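Local atomic coordinates of adhesin A (Fusobacterium nucleatum, PDB entry 3ETZ), a protein that acts as a bacterial adhesin, probably in attachment to host cells, and is built as an antiparallel helix-loop-helix hairpin that oligomerises through a leucine chain. Residues 24-27 and 28-32; 67-70 and 71-74; 85-88 and 89-93; 12-15 and 16-19. The protein carries 1 engineered substitution. All coordinates share one frame; numbering follows the deposited sequence.

How the interactions relate
From the N terminus, interaction 4 (12-19) comes first, interaction 1 (24-32) follows on the same helix 5-63, then interaction 2 (67-74) and interaction 3 (85-93) on helix 70-108. All are local: interactions 4, 1 and 3 each span about one helical turn, while interaction 2 joins the end of the loop to the first turn of helix 70-108. Each joins adjoining residues, so none closes a long loop; they stand in series, none nesting or crossing. Interaction 2 lies about 53 Å from interaction 1, on opposite sides of the chain's centre; interaction 3 lies about 27 Å from interaction 1, centre to centre. Interactions 1, 2 and 3 also touch the partner arm.

Interaction 1: residues 24-27 and 28-32; sequences QEEA and RFNEE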
loop_
_atom_site.group_PDB
_atom_site.type_symbol
_atom_site.label_atom_id
_atom_site.label_comp_id
_atom_site.label_asym_id
_atom_site.label_seq_id
_atom_site.Cartn_x
_atom_site.Cartn_y
_atom_site.Cartn_z
ATOM N N GLN A 24 12.727 -5.746 19.840
ATOM C CA GLN A 24 12.592 -6.133 18.448
ATOM C C GLN A 24 11.116 -6.143 18.036
ATOM O O GLN A 24 10.781 -5.709 16.939
ATOM C CB GLN A 24 13.244 -7.516 18.197
ATOM C CG GLN A 24 14.787 -7.599 18.436
ATOM C CD GLN A 24 15.632 -6.506 17.714
ATOM O OE1 GLN A 24 15.321 -6.073 16.588
ATOM N NE2 GLN A 24 16.716 -6.079 18.372
ATOM N N GLU A 25 10.238 -6.650 18.897
ATOM C CA GLU A 25 8.809 -6.667 18.575
ATOM C C GLU A 25 8.310 -5.227 18.426
ATOM O O GLU A 25 7.515 -4.930 17.522
ATOM C CB GLU A 25 8.015 -7.392 19.665
ATOM C CG GLU A 25 6.500 -7.370 19.485
ATOM C CD GLU A 25 6.005 -8.247 18.334
ATOM O OE1 GLU A 25 6.615 -9.308 18.063
ATOM O OE2 GLU A 25 4.984 -7.870 17.713
ATOM N N GLU A 26 8.764 -4.343 19.319
ATOM C CA GLU A 26 8.400 -2.922 19.288
ATOM C C GLU A 26 8.917 -2.231 18.009
ATOM O O GLU A 26 8.202 -1.476 17.357
ATOM C CB GLU A 26 8.986 -2.216 20.514
ATOM C CG GLU A 26 8.944 -0.707 20.464
ATOM C CD GLU A 26 9.630 -0.080 21.666
ATOM O OE1 GLU A 26 10.835 -0.353 21.907
ATOM O OE2 GLU A 26 8.958 0.690 22.371
ATOM N N ALA A 27 10.169 -2.498 17.660
ATOM C CA ALA A 27 10.767 -1.922 16.465
ATOM C C ALA A 27 10.017 -2.397 15.205
ATOM O O ALA A 27 9.829 -1.623 14.246
ATOM C CB ALA A 27 12.269 -2.309 16.392
ATOM N N ARG A 28 9.596 -3.664 15.215
ATOM C CA ARG A 28 8.847 -4.277 14.113
ATOM C C ARG A 28 7.510 -3.533 13.961
ATOM O O ARG A 28 7.080 -3.186 12.853
ATOM C CB ARG A 28 8.551 -5.742 14.441
ATOM C CG ARG A 28 8.611 -6.741 13.287
ATOM C CD ARG A 28 7.536 -6.595 12.246
ATOM N NE ARG A 28 8.120 -6.079 11.023
ATOM C CZ ARG A 28 7.604 -6.202 9.800
ATOM N NH1 ARG A 28 6.461 -6.844 9.593
ATOM N NH2 ARG A 28 8.236 -5.646 8.776
ATOM N N PHE A 29 6.846 -3.303 15.084
ATOM C CA PHE A 29 5.584 -2.584 15.033
ATOM C C PHE A 29 5.786 -1.171 14.464
ATOM O O PHE A 29 4.996 -0.710 13.630
ATOM C CB PHE A 29 4.952 -2.485 16.426
ATOM C CG PHE A 29 3.689 -1.659 16.449
ATOM C CD1 PHE A 29 2.460 -2.239 16.185
ATOM C CD2 PHE A 29 3.745 -0.297 16.719
ATOM C CE1 PHE A 29 1.282 -1.464 16.187
ATOM C CE2 PHE A 29 2.582 0.485 16.724
ATOM C CZ PHE A 29 1.347 -0.113 16.456
ATOM N N ASN A 30 6.839 -0.484 14.903
ATOM C CA ASN A 30 7.096 0.863 14.418
ATOM C C ASN A 30 7.373 0.849 12.914
ATOM O O ASN A 30 7.014 1.777 12.197
ATOM C CB ASN A 30 8.302 1.498 15.153
ATOM C CG ASN A 30 8.013 1.803 16.614
ATOM O OD1 ASN A 30 8.932 2.017 17.417
ATOM N ND2 ASN A 30 6.745 1.820 16.966
ATOM N N GLU A 31 8.062 -0.185 12.445
ATOM C CA GLU A 31 8.381 -0.298 11.023
ATOM C C GLU A 31 7.084 -0.506 10.214
ATOM O O GLU A 31 6.908 0.084 9.144
ATOM C CB GLU A 31 9.371 -1.464 10.809
ATOM C CG GLU A 31 9.570 -1.954 9.364
ATOM C CD GLU A 31 10.192 -0.914 8.434
ATOM O OE1 GLU A 31 11.023 -0.096 8.903
ATOM O OE2 GLU A 31 9.867 -0.939 7.217
ATOM N N GLU A 32 6.181 -1.324 10.731
ATOM C CA GLU A 32 4.903 -1.583 10.048
ATOM C C GLU A 32 4.075 -0.295 9.968
ATOM O O GLU A 32 3.351 -0.050 8.982
ATOM C CB GLU A 32 4.102 -2.651 10.784
ATOM C CG GLU A 32 4.758 -4.027 10.794
ATOM C CD GLU A 32 4.145 -4.962 11.849
ATOM O OE1 GLU A 32 3.400 -4.475 12.738
ATOM O OE2 GLU A 32 4.425 -6.182 11.807
HETATM O O HOH W 1 8.558 3.140 20.404
#
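The carboxylate of E26 and the amide of N30 stand side by side, pointing the same way, with their planes 31° apart. Their side chains come no nearer than E26 CG to N30 OD1, 4.1 Å, and a water bridges the ends instead: it donates to N30 OD1 across 3.2 Å and, more weakly, to E26 OE2. N30 ND2 also lies in the plane of the F29 ring, at its edge, while F101 of helix 70-108 meets that ring. On the guanidinium of R28, one face carries E32 CG, 3.4 Å above the plane and offset toward the rim. The arginine chain bends at both chi2 and chi3, which brings R28 NH1 to 3.1 Å from E32 OE2; this salt bridge includes only a weak hydrogen bond, its N-H...O angle being 127°. Both segments belong to helix 5-63, the long first arm of the antiparallel hairpin, and the classic i to i+4 backbone bonds run through the contact, among them R28 N to Q24 O at 2.9 Å. N30 N bonds to E26 O at 3.0 Å, and N30 CG packs 3.4 Å from that same oxygen: with CG beside its own backbone N (chi1 -69°), the amide starts back toward the preceding turn. E25 OE2 lies 6.2 Å from the like-charged E32 OE2, without contact, and its salt bridge to R108 of helix 70-108 would probably ease that repulsion.

Interaction 2: residues 67-70 and 71-74; sequences RFYK and SQYQ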
loop_
_atom_site.group_PDB
_atom_site.type_symbol
_atom_site.label_atom_id
_atom_site.label_comp_id
_atom_site.label_asym_id
_atom_site.label_seq_id
_atom_site.Cartn_x
_atom_site.Cartn_y
_atom_site.Cartn_z
ATOM N N ARG A 67 -13.612 11.938 -34.250
ATOM C CA ARG A 67 -12.314 12.602 -34.385
ATOM C C ARG A 67 -11.720 12.237 -35.731
ATOM O O ARG A 67 -11.995 11.173 -36.262
ATOM C CB ARG A 67 -11.326 12.139 -33.306
ATOM C CG ARG A 67 -11.623 12.644 -31.908
ATOM C CD ARG A 67 -11.958 14.124 -31.919
ATOM N NE ARG A 67 -11.902 14.679 -30.572
ATOM C CZ ARG A 67 -12.272 15.910 -30.242
ATOM N NH1 ARG A 67 -12.741 16.726 -31.166
ATOM N NH2 ARG A 67 -12.148 16.327 -28.983
ATOM N N PHE A 68 -10.885 13.103 -36.286
ATOM C CA PHE A 68 -10.275 12.751 -37.549
ATOM C C PHE A 68 -9.359 11.561 -37.302
ATOM O O PHE A 68 -9.370 10.591 -38.067
ATOM C CB PHE A 68 -9.458 13.909 -38.125
ATOM C CG PHE A 68 -8.796 13.578 -39.438
ATOM C CD1 PHE A 68 -9.532 13.562 -40.629
ATOM C CD2 PHE A 68 -7.448 13.243 -39.480
ATOM C CE1 PHE A 68 -8.924 13.215 -41.848
ATOM C CE2 PHE A 68 -6.827 12.898 -40.687
ATOM C CZ PHE A 68 -7.569 12.881 -41.874
ATOM N N TYR A 69 -8.574 11.623 -36.226
ATOM C CA TYR A 69 -7.644 10.542 -35.914
ATOM C C TYR A 69 -8.289 9.522 -34.984
ATOM O O TYR A 69 -7.792 9.235 -33.891
ATOM C CB TYR A 69 -6.356 11.115 -35.306
ATOM C CG TYR A 69 -5.518 11.869 -36.310
ATOM C CD1 TYR A 69 -4.913 11.199 -37.378
ATOM C CD2 TYR A 69 -5.353 13.264 -36.220
ATOM C CE1 TYR A 69 -4.166 11.892 -38.330
ATOM C CE2 TYR A 69 -4.601 13.971 -37.178
ATOM C CZ TYR A 69 -4.013 13.280 -38.227
ATOM O OH TYR A 69 -3.266 13.942 -39.192
ATOM N N LYS A 70 -9.407 8.975 -35.454
ATOM C CA LYS A 70 -10.197 7.982 -34.731
ATOM C C LYS A 70 -9.407 6.803 -34.179
ATOM O O LYS A 70 -9.553 6.437 -33.013
ATOM C CB LYS A 70 -11.313 7.459 -35.650
ATOM C CG LYS A 70 -12.104 6.297 -35.068
ATOM C CD LYS A 70 -13.330 5.969 -35.921
ATOM C CE LYS A 70 -14.021 4.711 -35.408
ATOM N NZ LYS A 70 -15.255 4.397 -36.195
ATOM N N SER A 71 -8.580 6.219 -35.036
ATOM C CA SER A 71 -7.755 5.055 -34.716
ATOM C C SER A 71 -6.791 5.313 -33.547
ATOM O O SER A 71 -6.589 4.444 -32.678
ATOM C CB SER A 71 -6.974 4.655 -35.971
ATOM O OG SER A 71 -5.995 3.676 -35.678
ATOM N N GLN A 72 -6.191 6.500 -33.537
ATOM C CA GLN A 72 -5.262 6.879 -32.485
ATOM C C GLN A 72 -5.998 7.211 -31.196
ATOM O O GLN A 72 -5.487 6.957 -30.113
ATOM C CB GLN A 72 -4.405 8.053 -32.958
ATOM C CG GLN A 72 -3.391 7.605 -33.991
ATOM C CD GLN A 72 -2.756 8.738 -34.729
ATOM O OE1 GLN A 72 -2.129 9.620 -34.130
ATOM N NE2 GLN A 72 -2.901 8.728 -36.055
ATOM N N TYR A 73 -7.198 7.781 -31.296
ATOM C CA TYR A 73 -7.943 8.066 -30.081
ATOM C C TYR A 73 -8.320 6.744 -29.421
ATOM O O TYR A 73 -8.293 6.619 -28.197
ATOM C CB TYR A 73 -9.206 8.873 -30.377
ATOM C CG TYR A 73 -8.951 10.378 -30.341
ATOM C CD1 TYR A 73 -8.209 11.010 -31.349
ATOM C CD2 TYR A 73 -9.397 11.157 -29.265
ATOM C CE1 TYR A 73 -7.921 12.373 -31.273
ATOM C CE2 TYR A 73 -9.110 12.518 -29.189
ATOM C CZ TYR A 73 -8.375 13.112 -30.186
ATOM O OH TYR A 73 -8.063 14.441 -30.091
ATOM N N GLN A 74 -8.673 5.763 -30.251
ATOM C CA GLN A 74 -9.068 4.439 -29.769
ATOM C C GLN A 74 -7.889 3.748 -29.111
ATOM O O GLN A 74 -8.025 3.122 -28.063
ATOM C CB GLN A 74 -9.579 3.568 -30.933
ATOM C CG GLN A 74 -10.827 4.121 -31.616
ATOM C CD GLN A 74 -11.394 3.190 -32.689
ATOM O OE1 GLN A 74 -10.652 2.626 -33.506
ATOM N NE2 GLN A 74 -12.714 3.042 -32.700
#
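R67 packs its aliphatic stem squarely on Y73: R67 CG sits 3.5 Å from the ring centroid and only 3° off the normal, a CH-pi contact over one face. R67 CB, CD and NE meet the same ring, which makes this the tight part of the contact. Y69 O lies at the edge of the ring, in its plane, 3.1 Å from Y73 CD1. R67 bends at chi2 (-45°) on its way out, and its NH2 ends in a salt bridge with E63. Y69, the centre of an inverse gamma turn, is the N-cap of helix 70-108, so the loop of the helix-loop-helix hairpin becomes the second arm here. Y69 O takes the first helical bond from Y73 N at 3.0 Å, nearly in line with its C=O, and a weak one from Q72 N. Elsewhere the contact is looser and largely exposed. Q72 brings only NE2 to the Y69 ring, obliquely, 3.5 Å from CD1; separately, the extended lysine chain of K70 crosses Q74, with K70 CE 3.4 Å from Q74 NE2. Y69 has F68 CD2 over the centre of one face, whereas Y73 reaches inward to L60 and A64 of the preceding arm and loop.

Interaction 3: residues 85-88 and 89-93; sequences KKLE and AEMEQ
One turn of helix 70-108, the returning arm of the antiparallel hairpin, brings L87 against M91 on the side that faces the first arm. The two touch lightly, L87 CG lying 4.5 Å from M91 SD. A closer approach is that of M91 CG to the carbonyl oxygen of L87, 3.3 Å, reached because the methionine places CG beside its own backbone N (chi1 -66°) and so starts back over the preceding turn. The chain then runs straight through chi2 and bends at chi3, which turns its methyl end away from this turn. L87 O is in turn gripped by M91 N at 3.0 Å, the straightest of the four backbone bonds that cross between 85-88 and 89-93, with an N-H...O angle of 166°; E92 N closes on E88 O at 2.9 Å. The exposed E88 and E92 extend their chains with E88 OE2 and E92 OE1 6.2 Å apart, so the like charges lie near each other without contact and probably repel mildly. Beyond this turn, buried M91 packs on L43, N46 and E47 and L87 on Y50, all of helix 5-63, so the two apolar residues bind this turn to the opposite arm.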
loop_
_atom_site.group_PDB
_atom_site.type_symbol
_atom_site.label_atom_id
_atom_site.label_comp_id
_atom_site.label_asym_id
_atom_site.label_seq_id
_atom_site.Cartn_x
_atom_site.Cartn_y
_atom_site.Cartn_z
ATOM N N LYS A 85 -5.757 -0.270 -15.053
ATOM C CA LYS A 85 -5.911 -1.557 -14.361
ATOM C C LYS A 85 -4.682 -1.839 -13.498
ATOM O O LYS A 85 -4.786 -2.407 -12.422
ATOM C CB LYS A 85 -6.109 -2.703 -15.359
ATOM C CG LYS A 85 -7.509 -2.776 -15.936
ATOM C CD LYS A 85 -7.557 -3.828 -17.035
ATOM C CE LYS A 85 -8.918 -3.845 -17.738
ATOM N NZ LYS A 85 -8.890 -4.723 -18.960
ATOM N N LYS A 86 -3.514 -1.439 -13.979
ATOM C CA LYS A 86 -2.287 -1.631 -13.215
ATOM C C LYS A 86 -2.310 -0.688 -12.011
ATOM O O LYS A 86 -1.899 -1.069 -10.913
ATOM C CB LYS A 86 -1.065 -1.311 -14.079
ATOM C CG LYS A 86 -0.800 -2.316 -15.190
ATOM C CD LYS A 86 0.456 -1.876 -15.942
ATOM C CE LYS A 86 0.850 -2.844 -17.048
ATOM N NZ LYS A 86 2.079 -2.356 -17.740
ATOM N N LEU A 87 -2.781 0.545 -12.221
ATOM C CA LEU A 87 -2.823 1.511 -11.130
ATOM C C LEU A 87 -3.827 1.066 -10.050
ATOM O O LEU A 87 -3.645 1.279 -8.850
ATOM C CB LEU A 87 -3.174 2.901 -11.695
ATOM C CG LEU A 87 -3.261 4.032 -10.682
ATOM C CD1 LEU A 87 -1.930 4.165 -9.899
ATOM C CD2 LEU A 87 -3.578 5.328 -11.454
ATOM N N GLU A 88 -4.876 0.405 -10.487
ATOM C CA GLU A 88 -5.907 -0.087 -9.579
ATOM C C GLU A 88 -5.327 -1.211 -8.692
ATOM O O GLU A 88 -5.638 -1.318 -7.503
ATOM C CB GLU A 88 -7.081 -0.600 -10.415
ATOM C CG GLU A 88 -8.269 -1.070 -9.644
ATOM C CD GLU A 88 -9.525 -1.112 -10.514
ATOM O OE1 GLU A 88 -9.373 -1.415 -11.737
ATOM O OE2 GLU A 88 -10.646 -0.862 -9.973
ATOM N N ALA A 89 -4.491 -2.061 -9.278
ATOM C CA ALA A 89 -3.869 -3.123 -8.503
ATOM C C ALA A 89 -2.880 -2.510 -7.512
ATOM O O ALA A 89 -2.800 -2.962 -6.365
ATOM C CB ALA A 89 -3.171 -4.152 -9.442
ATOM N N GLU A 90 -2.134 -1.486 -7.924
ATOM C CA GLU A 90 -1.197 -0.838 -6.987
ATOM C C GLU A 90 -1.996 -0.271 -5.787
ATOM O O GLU A 90 -1.636 -0.478 -4.618
ATOM C CB GLU A 90 -0.450 0.315 -7.690
ATOM C CG GLU A 90 0.499 1.135 -6.796
ATOM C CD GLU A 90 1.322 2.148 -7.583
ATOM O OE1 GLU A 90 1.655 1.860 -8.743
ATOM O OE2 GLU A 90 1.651 3.222 -7.051
ATOM N N MET A 91 -3.090 0.448 -6.068
ATOM C CA MET A 91 -3.891 1.027 -4.977
ATOM C C MET A 91 -4.519 -0.023 -4.069
ATOM O O MET A 91 -4.630 0.172 -2.863
ATOM C CB MET A 91 -4.974 1.960 -5.555
ATOM C CG MET A 91 -4.374 3.198 -6.228
ATOM S SD MET A 91 -5.673 4.273 -6.910
ATOM C CE MET A 91 -6.526 4.572 -5.657
ATOM N N GLU A 92 -4.936 -1.147 -4.655
ATOM C CA GLU A 92 -5.506 -2.246 -3.867
ATOM C C GLU A 92 -4.444 -2.784 -2.875
ATOM O O GLU A 92 -4.739 -3.077 -1.713
ATOM C CB GLU A 92 -5.952 -3.369 -4.817
ATOM C CG GLU A 92 -6.661 -4.539 -4.173
ATOM C CD GLU A 92 -7.315 -5.466 -5.201
ATOM O OE1 GLU A 92 -7.991 -4.971 -6.136
ATOM O OE2 GLU A 92 -7.166 -6.701 -5.066
ATOM N N GLN A 93 -3.206 -2.931 -3.340
ATOM C CA GLN A 93 -2.145 -3.425 -2.472
ATOM C C GLN A 93 -1.829 -2.398 -1.382
ATOM O O GLN A 93 -1.528 -2.764 -0.246
ATOM C CB GLN A 93 -0.881 -3.736 -3.300
ATOM C CG GLN A 93 -1.010 -4.998 -4.158
ATOM C CD GLN A 93 -1.465 -6.218 -3.357
ATOM O OE1 GLN A 93 -0.890 -6.544 -2.322
ATOM N NE2 GLN A 93 -2.509 -6.883 -3.833
#

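Interaction 4: residues 12-15 and 16-19; sequences QALD and AEYQ
D15 and Q19 cross obliquely, carboxylate and amide planes turned 73° apart, and are joined by one side-chain hydrogen bond: Q19 NE2 donates to D15 OD1 across 3.3 Å. The donor meets the syn side of that oxygen but stands 33° out of the carboxylate plane, while the aspartate oxygen lies close to the plane of the Q19 amide. The glutamine gets there by folding back: CG lies beside its own backbone N, 3.1 Å from D15 O, and a second bend at chi2 (-61°) carries the amide toward the preceding turn. D15 helps by pointing its CG the other way, anti to N and beside its carbonyl carbon. D15 O also accepts the backbone N-H of Q19 at 3.0 Å, so the aspartate is linked to the glutamine through both main chain and side chain, an i to i+4 pairing along the helix. L14 and E17 likewise cross at an angle, three residues apart, but touch only loosely, with L14 CD2 4.0 Å from E17 OE1. E17 leans its CG over the main chain as well, 3.1 Å from A13 O, before running out extended. Y18 swings its ring away from the preceding turn, although its CB stays 3.3 Å from L14 O, and Q19 NE2 lies in the plane of that ring at its edge. All eight residues are exposed, in the N-terminal part of helix 5-63, about 19 Å centre to centre from the contact 24-32, which lies further along the same helix toward the hairpin turn, where helix 70-108 packs alongside.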
loop_
_atom_site.group_PDB
_atom_site.type_symbol
_atom_site.label_atom_id
_atom_site.label_comp_id
_atom_site.label_asym_id
_atom_site.label_seq_id
_atom_site.Cartn_x
_atom_site.Cartn_y
_atom_site.Cartn_z
ATOM N N GLN A 12 18.836 -14.757 34.647
ATOM C CA GLN A 12 19.490 -13.577 34.095
ATOM C C GLN A 12 19.515 -13.668 32.571
ATOM O O GLN A 12 19.304 -12.668 31.888
ATOM C CB GLN A 12 20.918 -13.413 34.628
ATOM C CG GLN A 12 21.009 -13.121 36.114
ATOM C CD GLN A 12 22.453 -12.967 36.581
ATOM O OE1 GLN A 12 23.375 -13.558 36.002
ATOM N NE2 GLN A 12 22.656 -12.192 37.639
ATOM N N ALA A 13 19.766 -14.860 32.038
ATOM C CA ALA A 13 19.770 -15.032 30.585
ATOM C C ALA A 13 18.353 -14.854 30.030
ATOM O O ALA A 13 18.171 -14.251 28.971
ATOM C CB ALA A 13 20.299 -16.411 30.200
ATOM N N LEU A 14 17.353 -15.391 30.728
ATOM C CA LEU A 14 15.978 -15.240 30.253
ATOM C C LEU A 14 15.610 -13.761 30.218
ATOM O O LEU A 14 14.960 -13.293 29.292
ATOM C CB LEU A 14 15.010 -16.034 31.133
ATOM C CG LEU A 14 15.038 -17.549 30.888
ATOM C CD1 LEU A 14 14.132 -18.267 31.868
ATOM C CD2 LEU A 14 14.597 -17.831 29.451
ATOM N N ASP A 15 16.067 -13.005 31.200
ATOM C CA ASP A 15 15.766 -11.592 31.230
ATOM C C ASP A 15 16.381 -10.818 30.062
ATOM O O ASP A 15 15.765 -9.893 29.520
ATOM C CB ASP A 15 16.238 -10.976 32.525
ATOM C CG ASP A 15 15.820 -9.530 32.652
ATOM O OD1 ASP A 15 14.612 -9.236 32.621
ATOM O OD2 ASP A 15 16.705 -8.679 32.777
ATOM N N ALA A 16 17.615 -11.169 29.700
ATOM C CA ALA A 16 18.275 -10.501 28.585
ATOM C C ALA A 16 17.537 -10.852 27.280
ATOM O O ALA A 16 17.336 -9.987 26.423
ATOM C CB ALA A 16 19.759 -10.931 28.511
ATOM N N GLU A 17 17.105 -12.101 27.149
ATOM C CA GLU A 17 16.389 -12.543 25.953
ATOM C C GLU A 17 15.045 -11.837 25.845
ATOM O O GLU A 17 14.641 -11.405 24.768
ATOM C CB GLU A 17 16.160 -14.053 25.981
ATOM C CG GLU A 17 17.464 -14.868 26.063
ATOM C CD GLU A 17 17.253 -16.358 25.794
ATOM O OE1 GLU A 17 16.095 -16.835 25.886
ATOM O OE2 GLU A 17 18.253 -17.045 25.495
ATOM N N TYR A 18 14.359 -11.728 26.973
ATOM C CA TYR A 18 13.078 -11.057 27.020
ATOM C C TYR A 18 13.208 -9.567 26.656
ATOM O O TYR A 18 12.439 -9.042 25.859
ATOM C CB TYR A 18 12.484 -11.222 28.430
ATOM C CG TYR A 18 11.342 -10.282 28.715
ATOM C CD1 TYR A 18 11.556 -9.091 29.408
ATOM C CD2 TYR A 18 10.050 -10.590 28.314
ATOM C CE1 TYR A 18 10.499 -8.220 29.699
ATOM C CE2 TYR A 18 8.976 -9.738 28.605
ATOM C CZ TYR A 18 9.213 -8.563 29.292
ATOM O OH TYR A 18 8.179 -7.717 29.573
ATOM N N GLN A 19 14.185 -8.875 27.234
ATOM C CA GLN A 19 14.338 -7.448 26.937
ATOM C C GLN A 19 14.631 -7.211 25.459
ATOM O O GLN A 19 14.163 -6.237 24.873
ATOM C CB GLN A 19 15.480 -6.799 27.741
ATOM C CG GLN A 19 15.358 -6.843 29.264
ATOM C CD GLN A 19 14.128 -6.137 29.804
ATOM O OE1 GLN A 19 13.540 -5.288 29.139
ATOM N NE2 GLN A 19 13.742 -6.478 31.038
#